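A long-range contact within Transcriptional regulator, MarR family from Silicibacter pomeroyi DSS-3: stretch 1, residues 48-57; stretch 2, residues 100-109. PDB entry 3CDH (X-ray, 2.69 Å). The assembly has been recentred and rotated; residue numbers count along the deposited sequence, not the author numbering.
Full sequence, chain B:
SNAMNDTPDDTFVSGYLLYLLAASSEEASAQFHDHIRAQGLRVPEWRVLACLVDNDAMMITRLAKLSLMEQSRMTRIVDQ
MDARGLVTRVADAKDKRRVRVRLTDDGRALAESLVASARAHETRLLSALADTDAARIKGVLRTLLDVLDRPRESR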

# COMPACT_ATOMS: atom_id res chain seq x y z
N VAL B 48 10.61 -9.69 -5.35
CA VAL B 48 11.24 -10.98 -5.20
C VAL B 48 12.76 -10.81 -5.23
O VAL B 48 13.46 -11.36 -4.35
N LEU B 49 13.26 -10.02 -6.19
CA LEU B 49 14.69 -9.73 -6.26
C LEU B 49 15.18 -9.02 -5.01
O LEU B 49 16.23 -9.38 -4.45
N ALA B 50 14.43 -8.02 -4.55
CA ALA B 50 14.81 -7.34 -3.33
C ALA B 50 14.91 -8.33 -2.14
O ALA B 50 15.88 -8.28 -1.36
N CYS B 51 13.95 -9.25 -2.03
CA CYS B 51 14.01 -10.23 -0.93
C CYS B 51 15.14 -11.22 -1.03
O CYS B 51 15.56 -11.74 -0.01
N LEU B 52 15.59 -11.52 -2.24
CA LEU B 52 16.57 -12.59 -2.40
C LEU B 52 18.00 -12.10 -2.45
O LEU B 52 18.91 -12.91 -2.43
N VAL B 53 18.20 -10.79 -2.53
CA VAL B 53 19.55 -10.25 -2.62
C VAL B 53 20.43 -10.63 -1.42
O VAL B 53 21.53 -11.11 -1.65
N ASP B 54 19.96 -10.47 -0.18
CA ASP B 54 20.76 -10.90 0.99
C ASP B 54 20.66 -12.38 1.23
O ASP B 54 21.68 -13.02 1.41
N ASN B 55 19.45 -12.91 1.27
CA ASN B 55 19.23 -14.29 1.63
C ASN B 55 19.70 -15.26 0.55
O ASN B 55 19.74 -14.93 -0.62
N ASP B 56 20.08 -16.46 0.94
CA ASP B 56 20.52 -17.45 -0.04
C ASP B 56 19.37 -18.18 -0.67
O ASP B 56 19.46 -18.58 -1.82
N ALA B 57 18.30 -18.38 0.08
CA ALA B 57 17.19 -19.21 -0.34
C ALA B 57 15.99 -18.88 0.52
O ALA B 57 16.13 -18.63 1.70
N ARG B 100 12.16 -24.07 -1.52
CA ARG B 100 12.92 -22.87 -1.35
C ARG B 100 13.43 -22.42 -2.71
O ARG B 100 13.53 -23.21 -3.61
N VAL B 101 13.75 -21.15 -2.84
CA VAL B 101 14.01 -20.58 -4.13
C VAL B 101 15.17 -19.62 -4.00
O VAL B 101 15.32 -18.98 -2.98
N ARG B 102 16.03 -19.55 -5.01
CA ARG B 102 17.18 -18.65 -4.92
C ARG B 102 17.48 -17.94 -6.25
O ARG B 102 17.00 -18.37 -7.31
N LEU B 103 18.24 -16.85 -6.19
CA LEU B 103 18.69 -16.18 -7.41
C LEU B 103 19.67 -17.03 -8.18
O LEU B 103 20.44 -17.80 -7.58
N THR B 104 19.61 -16.93 -9.51
CA THR B 104 20.66 -17.47 -10.35
C THR B 104 21.73 -16.40 -10.36
O THR B 104 21.55 -15.35 -9.75
N ASP B 105 22.84 -16.63 -11.06
CA ASP B 105 23.86 -15.58 -11.18
C ASP B 105 23.32 -14.33 -11.84
O ASP B 105 23.56 -13.21 -11.38
N ASP B 106 22.61 -14.52 -12.95
CA ASP B 106 21.99 -13.40 -13.64
C ASP B 106 21.02 -12.71 -12.69
O ASP B 106 21.05 -11.48 -12.57
N GLY B 107 20.23 -13.51 -11.98
CA GLY B 107 19.28 -12.99 -11.02
C GLY B 107 19.99 -12.11 -10.02
O GLY B 107 19.54 -11.00 -9.72
N ARG B 108 21.13 -12.60 -9.54
CA ARG B 108 21.86 -11.92 -8.49
C ARG B 108 22.48 -10.62 -9.01
O ARG B 108 22.54 -9.61 -8.29
N ALA B 109 22.91 -10.62 -10.26
CA ALA B 109 23.50 -9.40 -10.83
C ALA B 109 22.44 -8.31 -10.91
O ALA B 109 22.69 -7.14 -10.57

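What fills the space between helix 48-54 and the second stretch? Leucines do. L52, whose CA-to-CB bond points toward the other stretch, and L49 and L103, which start sideways but end nearer, all adopt chi1 m, chi2 t. L52 CB lies 3.6 Å from L103 CG, and L49 CD2 lies 3.6 Å from L103 CD2. Beside them, L52 CD1 meets V101 CG1 at 4.0 Å. G107, lacking a side chain, offers its backbone, with G107 O 3.9 Å from L49 CD2.

What satisfies the carbonyls of V53 and N55? R108 (chi1 t, chi2 t, chi3 m) brings its guanidinium back to them. R108 NH1 donates to V53 O at 2.8 Å, nearly straight, while R108 NH2 makes a weak bond to N55 O at 3.4 Å. Both oxygens lie near the guanidinium plane. D56 OD1, 4.2 Å from R108 NH2, is well out of that plane and contributes charge alone.

Does water join in? Water 1 accepts from L103 N at 2.8 Å and donates to L52 O at 3.2 Å, linking strand to helix.

What meets the strand's V101 O, and which polar groups does stretch 2 satisfy on its own? A57 CA makes a CA-H...O contact with V101 O at 3.2 Å. T104, chi1 p, caps its helix: T104 OG1 accepts from G107 N at 3.0 Å. R102 NH2 donates to L103 O at 3.3 Å.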

# COMPACT_ATOMS: atom_id res chain seq x y z
CB VAL B 48 10.83 -11.97 -6.27
CG1 VAL B 48 11.89 -13.08 -6.40
CG2 VAL B 48 9.48 -12.53 -5.93
CB LEU B 49 15.03 -8.91 -7.49
CG LEU B 49 14.79 -9.59 -8.83
CD1 LEU B 49 15.02 -8.57 -9.90
CD2 LEU B 49 15.69 -10.81 -9.06
CB ALA B 50 13.88 -6.20 -3.05
CB CYS B 51 12.75 -11.07 -0.84
SG CYS B 51 11.35 -10.13 -0.49
CB LEU B 52 16.25 -13.49 -3.59
CG LEU B 52 14.97 -14.32 -3.52
CD1 LEU B 52 14.83 -15.05 -4.80
CD2 LEU B 52 15.00 -15.31 -2.39
CB VAL B 53 19.54 -8.74 -2.92
CG1 VAL B 53 19.35 -7.93 -1.66
CG2 VAL B 53 20.80 -8.33 -3.64
CB ASP B 54 20.37 -10.27 2.31
CG ASP B 54 19.96 -8.86 2.18
OD1 ASP B 54 20.81 -7.95 2.39
OD2 ASP B 54 18.77 -8.67 1.87
CB ASN B 55 17.75 -14.47 1.94
CG ASN B 55 17.18 -13.32 2.80
OD1 ASN B 55 17.03 -12.17 2.33
ND2 ASN B 55 16.87 -13.63 4.05
CB ASP B 56 21.44 -18.48 0.60
CG ASP B 56 22.88 -18.03 0.64
OD1 ASP B 56 23.33 -17.36 -0.33
OD2 ASP B 56 23.57 -18.35 1.65
CB ALA B 57 17.55 -20.67 -0.21
CB ARG B 100 14.10 -23.14 -0.45
CG ARG B 100 13.93 -22.71 0.96
CD ARG B 100 14.08 -23.87 1.86
NE ARG B 100 14.14 -23.47 3.25
CZ ARG B 100 13.35 -23.96 4.20
NH1 ARG B 100 13.49 -23.53 5.44
NH2 ARG B 100 12.43 -24.86 3.90
CB VAL B 101 12.72 -19.89 -4.60
CG1 VAL B 101 12.96 -18.54 -5.14
CG2 VAL B 101 12.03 -20.76 -5.60
CB ARG B 102 18.42 -19.39 -4.42
CG ARG B 102 18.90 -20.45 -5.35
CD ARG B 102 20.36 -20.84 -5.05
NE ARG B 102 20.75 -22.01 -5.84
CZ ARG B 102 21.37 -21.97 -7.04
NH1 ARG B 102 21.67 -23.09 -7.68
NH2 ARG B 102 21.70 -20.81 -7.60
CB LEU B 103 19.36 -14.85 -7.07
CG LEU B 103 18.37 -13.88 -6.43
CD1 LEU B 103 19.07 -12.58 -6.03
CD2 LEU B 103 17.19 -13.62 -7.38
CB THR B 104 20.16 -17.67 -11.78
OG1 THR B 104 19.73 -16.42 -12.31
CG2 THR B 104 19.03 -18.67 -11.85
CB ASP B 105 25.09 -16.06 -11.95
CG ASP B 105 25.98 -16.91 -11.09
OD1 ASP B 105 25.62 -17.14 -9.90
OD2 ASP B 105 27.04 -17.35 -11.61
CB ASP B 106 21.29 -13.87 -14.93
CG ASP B 106 22.26 -14.48 -15.94
OD1 ASP B 106 23.36 -13.91 -16.18
OD2 ASP B 106 21.93 -15.55 -16.49
CB ARG B 108 22.90 -12.87 -7.89
CG ARG B 108 23.58 -12.40 -6.61
CD ARG B 108 24.27 -13.57 -5.87
NE ARG B 108 23.38 -14.37 -5.00
CZ ARG B 108 22.65 -13.87 -3.97
NH1 ARG B 108 22.67 -12.56 -3.69
NH2 ARG B 108 21.88 -14.68 -3.23
CB ALA B 109 24.10 -9.67 -12.20
O HOH W 1 18.96 -15.84 -3.64